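Local coordinates for N-acetyltransferase domain-containing protein (Xanthomonas campestris pv. campestris, PDB 2OZH), which probably transfers acyl groups, most likely acetyl from acetyl-CoA, to an acceptor substrate, as a putative GNAT-family acetyltransferase, at the interface of chains A and B. Sequence-based numbering; all coordinates share one arbitrary frame. Chains: chain A/B, Hypothetical protein XCC2953.

Contact 1: the interface of chains A and B. Residues chain A 133-137; chain B 104, 126-127.
A:Tyr135 and B:Arg104 meet because both swing CG anti to their own backbone N (chi1 -176° and -167°), which lays the phenol and the long arginine arm alongside each other, pointing the same way. In this part of the two-fold interface between copies of the protein, loops of chain B hold the end of strand 131-135 of chain A. The guanidinium stands almost perpendicular to the phenol ring, at 84°, and CE1 lies above one guanidinium face, offset toward its rim, 3.5 Å from B:Arg104 CZ. NH2 of the guanidinium gives the phenol oxygen a bent hydrogen bond (NH2 to OH 2.8 Å), with that oxygen well out of the guanidinium plane. At the other end of the same arginine, its carbonyl O sits in plane at the edge of the tyrosine ring and accepts a nearly straight bond from A:Val136 N (3.0 Å). A:Pro137 folds back over the centre of one ring face of A:Tyr135, and its CD meets B:Leu126 CD1 tip to tip at 3.6 Å. B:Phe127 crosses the tyrosine at about a right angle, with the CE2 atoms of the two rings 3.7 Å apart. Beside this apolar cluster, A:Glu133 reaches out on an extended chain, and its carboxylate OE2 accepts a hydrogen bond from B:Leu126 N (3.0 Å) on the anti side, with the donor somewhat out of the carboxylate plane. The same OE2 lies 2.7 Å from water 1, which links it to B:Phe127 N.

Contact 2: the interface of chains A and B. Residues chain A 106-110, 123, 125; chain B 130-132.
Side by side and pointing the same way, A:Leu108 and B:Met132, a selenomethionine, pair across an antiparallel bridge between strand 105-109 of chain A and strand 131-135 of chain B. A:Leu108 has CG between its backbone N and carbonyl carbon (chi1 64°), and its CD1 branch touches the first carbons of the selenomethionine, 3.8 Å from B:Met132 CB. The backbones of this pair bond in both directions: A:Leu108 N to B:Met132 O at 3.0 Å, and B:Met132 N to A:Leu108 O, also at 3.0 Å. Further out, the selenomethionine bends at chi3 (77°). Its selenium comes 3.9 Å from A:Thr110 CG2, the two side chains crossing at a slant, while the terminal methyl CE turns to the backbone of A:Thr123. On A:Thr110 it is thus the methyl branch that faces the selenium, whereas OG1 is anti to the backbone N. The next bridge pairs A:Ala109 with B:Leu131, whose CD2 branch approaches the alanine methyl CB. A:Pro125 lies roughly at right angles to the B:Leu131 side chain, and its ring CG packs 3.9 Å from the leucine CB. The ladder is extended by A:Thr110 N, which donates to B:Ser130 O (2.8 Å), the last residue of the 3-10 helix 128-130. Strand 131-135 of chain B is therefore laid beside strand 105-109 of chain A, continuing its sheet across the chain boundary, with A:Thr123 and A:Pro125, from the loop that follows helix 114-118, lying on the far side of the incoming strand.

Contact 1: the interface of chains A and B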
# COMPACT_ATOMS: atom_id res chain seq x y z
N GLU A 133 -3.87 3.47 11.67
CA GLU A 133 -2.51 3.60 11.20
C GLU A 133 -1.50 3.74 12.33
O GLU A 133 -1.84 4.20 13.43
CB GLU A 133 -2.37 4.79 10.26
CG GLU A 133 -2.78 6.12 10.87
CD GLU A 133 -2.80 7.30 9.87
OE1 GLU A 133 -2.65 7.09 8.64
OE2 GLU A 133 -2.97 8.44 10.35
N ARG A 134 -0.26 3.38 12.01
CA ARG A 134 0.90 3.80 12.75
C ARG A 134 1.52 4.86 11.88
O ARG A 134 2.12 4.57 10.84
CB ARG A 134 1.90 2.66 12.96
CG ARG A 134 1.42 1.54 13.86
CD ARG A 134 2.29 0.25 13.76
NE ARG A 134 3.72 0.55 13.92
CZ ARG A 134 4.35 0.65 15.08
NH1 ARG A 134 3.76 0.38 16.23
NH2 ARG A 134 5.62 1.03 15.06
N TYR A 135 1.34 6.12 12.25
CA TYR A 135 1.77 7.22 11.40
C TYR A 135 2.61 8.20 12.18
O TYR A 135 2.15 8.70 13.20
CB TYR A 135 0.55 7.90 10.79
CG TYR A 135 0.80 9.03 9.80
CD1 TYR A 135 1.89 9.03 8.99
CD2 TYR A 135 -0.13 10.03 9.63
CE1 TYR A 135 2.11 10.03 8.06
CE2 TYR A 135 0.08 11.05 8.68
CZ TYR A 135 1.19 11.03 7.92
OH TYR A 135 1.45 12.01 6.97
N VAL A 136 3.84 8.43 11.71
CA VAL A 136 4.81 9.33 12.37
C VAL A 136 5.17 10.40 11.38
O VAL A 136 6.21 10.33 10.71
CB VAL A 136 6.03 8.56 12.85
CG1 VAL A 136 6.98 9.48 13.63
CG2 VAL A 136 5.59 7.40 13.76
N PRO A 137 4.31 11.42 11.23
CA PRO A 137 4.69 12.58 10.42
C PRO A 137 5.95 13.24 10.98
O PRO A 137 6.10 13.34 12.19
CB PRO A 137 3.47 13.51 10.51
CG PRO A 137 2.69 13.04 11.63
CD PRO A 137 2.94 11.56 11.76
N ARG B 104 7.13 5.44 7.65
CA ARG B 104 6.38 6.63 7.99
C ARG B 104 4.94 6.29 8.33
O ARG B 104 4.35 6.85 9.26
CB ARG B 104 6.43 7.59 6.81
CG ARG B 104 5.95 8.93 7.19
CD ARG B 104 6.61 9.95 6.31
NE ARG B 104 5.95 11.18 6.62
CZ ARG B 104 4.73 11.46 6.18
NH1 ARG B 104 4.09 10.62 5.37
NH2 ARG B 104 4.16 12.59 6.52
N LEU B 126 -4.52 10.22 12.15
CA LEU B 126 -4.21 11.52 12.70
C LEU B 126 -5.02 12.61 12.02
O LEU B 126 -5.45 13.59 12.68
CB LEU B 126 -2.73 11.83 12.56
CG LEU B 126 -1.82 10.89 13.35
CD1 LEU B 126 -0.38 11.38 13.21
CD2 LEU B 126 -2.23 10.76 14.81
N PHE B 127 -5.16 12.51 10.71
CA PHE B 127 -5.70 13.54 9.85
C PHE B 127 -6.78 12.92 8.94
O PHE B 127 -6.60 12.77 7.72
CB PHE B 127 -4.60 14.18 9.00
CG PHE B 127 -3.33 14.49 9.77
CD1 PHE B 127 -3.35 15.20 10.95
CD2 PHE B 127 -2.11 14.06 9.30
CE1 PHE B 127 -2.18 15.47 11.67
CE2 PHE B 127 -0.93 14.33 10.00
CZ PHE B 127 -0.97 15.02 11.18
O HOH W 1 -3.90 10.59 9.02

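Contact 2: the interface of chains A and B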
# COMPACT_ATOMS: atom_id res chain seq x y z
N PHE A 106 -8.08 1.85 -3.89
CA PHE A 106 -6.95 2.72 -4.27
C PHE A 106 -7.03 3.88 -3.28
O PHE A 106 -8.04 4.59 -3.23
CB PHE A 106 -7.12 3.20 -5.71
CG PHE A 106 -5.84 3.53 -6.43
CD1 PHE A 106 -4.76 4.12 -5.79
CD2 PHE A 106 -5.75 3.25 -7.77
CE1 PHE A 106 -3.59 4.39 -6.49
CE2 PHE A 106 -4.61 3.51 -8.49
CZ PHE A 106 -3.53 4.11 -7.85
N SER A 107 -5.99 4.04 -2.48
CA SER A 107 -5.97 5.01 -1.38
C SER A 107 -4.93 6.11 -1.58
O SER A 107 -3.94 5.91 -2.27
CB SER A 107 -5.63 4.29 -0.08
OG SER A 107 -6.60 3.28 0.22
N LEU A 108 -5.17 7.25 -0.94
CA LEU A 108 -4.20 8.35 -0.92
C LEU A 108 -4.51 9.23 0.29
O LEU A 108 -5.58 9.12 0.88
CB LEU A 108 -4.26 9.15 -2.21
CG LEU A 108 -5.54 9.89 -2.55
CD1 LEU A 108 -5.65 11.21 -1.75
CD2 LEU A 108 -5.58 10.17 -4.06
N ALA A 109 -3.55 10.09 0.64
CA ALA A 109 -3.76 11.16 1.62
C ALA A 109 -3.36 12.49 1.00
O ALA A 109 -2.30 12.54 0.38
CB ALA A 109 -2.93 10.91 2.83
N THR A 110 -4.18 13.52 1.20
CA THR A 110 -3.94 14.84 0.62
C THR A 110 -4.29 15.92 1.64
O THR A 110 -5.35 15.88 2.22
CB THR A 110 -4.73 15.06 -0.72
OG1 THR A 110 -4.45 16.38 -1.24
CG2 THR A 110 -6.21 14.90 -0.55
N THR A 123 -12.97 9.48 -3.24
CA THR A 123 -13.97 10.00 -2.32
C THR A 123 -13.41 9.99 -0.90
O THR A 123 -12.47 9.26 -0.61
CB THR A 123 -15.26 9.12 -2.32
OG1 THR A 123 -14.95 7.80 -1.82
CG2 THR A 123 -15.84 9.00 -3.71
N PRO A 125 -13.34 8.40 2.74
CA PRO A 125 -13.57 7.00 2.98
C PRO A 125 -14.98 6.61 3.26
O PRO A 125 -15.74 7.35 3.91
CB PRO A 125 -12.68 6.71 4.19
CG PRO A 125 -11.61 7.76 4.12
CD PRO A 125 -12.37 8.96 3.69
N SER B 130 -7.83 14.13 5.43
CA SER B 130 -6.90 14.01 4.33
C SER B 130 -7.09 12.75 3.49
O SER B 130 -6.56 12.65 2.38
CB SER B 130 -5.45 13.99 4.83
OG SER B 130 -5.13 12.80 5.56
N LEU B 131 -7.77 11.76 4.04
CA LEU B 131 -7.81 10.45 3.42
C LEU B 131 -8.85 10.38 2.31
O LEU B 131 -9.99 10.86 2.45
CB LEU B 131 -8.11 9.41 4.48
CG LEU B 131 -7.11 9.42 5.64
CD1 LEU B 131 -7.45 8.29 6.62
CD2 LEU B 131 -5.68 9.31 5.18
N MSE B 132 -8.49 9.76 1.20
CA MSE B 132 -9.43 9.51 0.11
C MSE B 132 -9.18 8.15 -0.47
O MSE B 132 -8.10 7.57 -0.31
CB MSE B 132 -9.28 10.53 -0.98
CG MSE B 132 -9.32 11.95 -0.50
SE MSE B 132 -9.43 13.23 -1.97
CE MSE B 132 -11.22 13.04 -2.39

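About 14 Å separates the C-alpha centres of contact 1 and contact 2, and both draw on strand 131-135: its second half and the following loop come from chain A in contact 1, its first half from chain B in contact 2. B:Arg104 of contact 1 directly precedes the strand 105-109 whose chain A copy carries contact 2, and the segment after helix 114-118 contributes 126-127 from chain B to contact 1 and 123 and 125 from chain A to contact 2. By two-fold symmetry each chain lends its C-terminal strand to the other's sheet, which suggests a firmly joined dimer, although the coordinates alone do not prove its biological role.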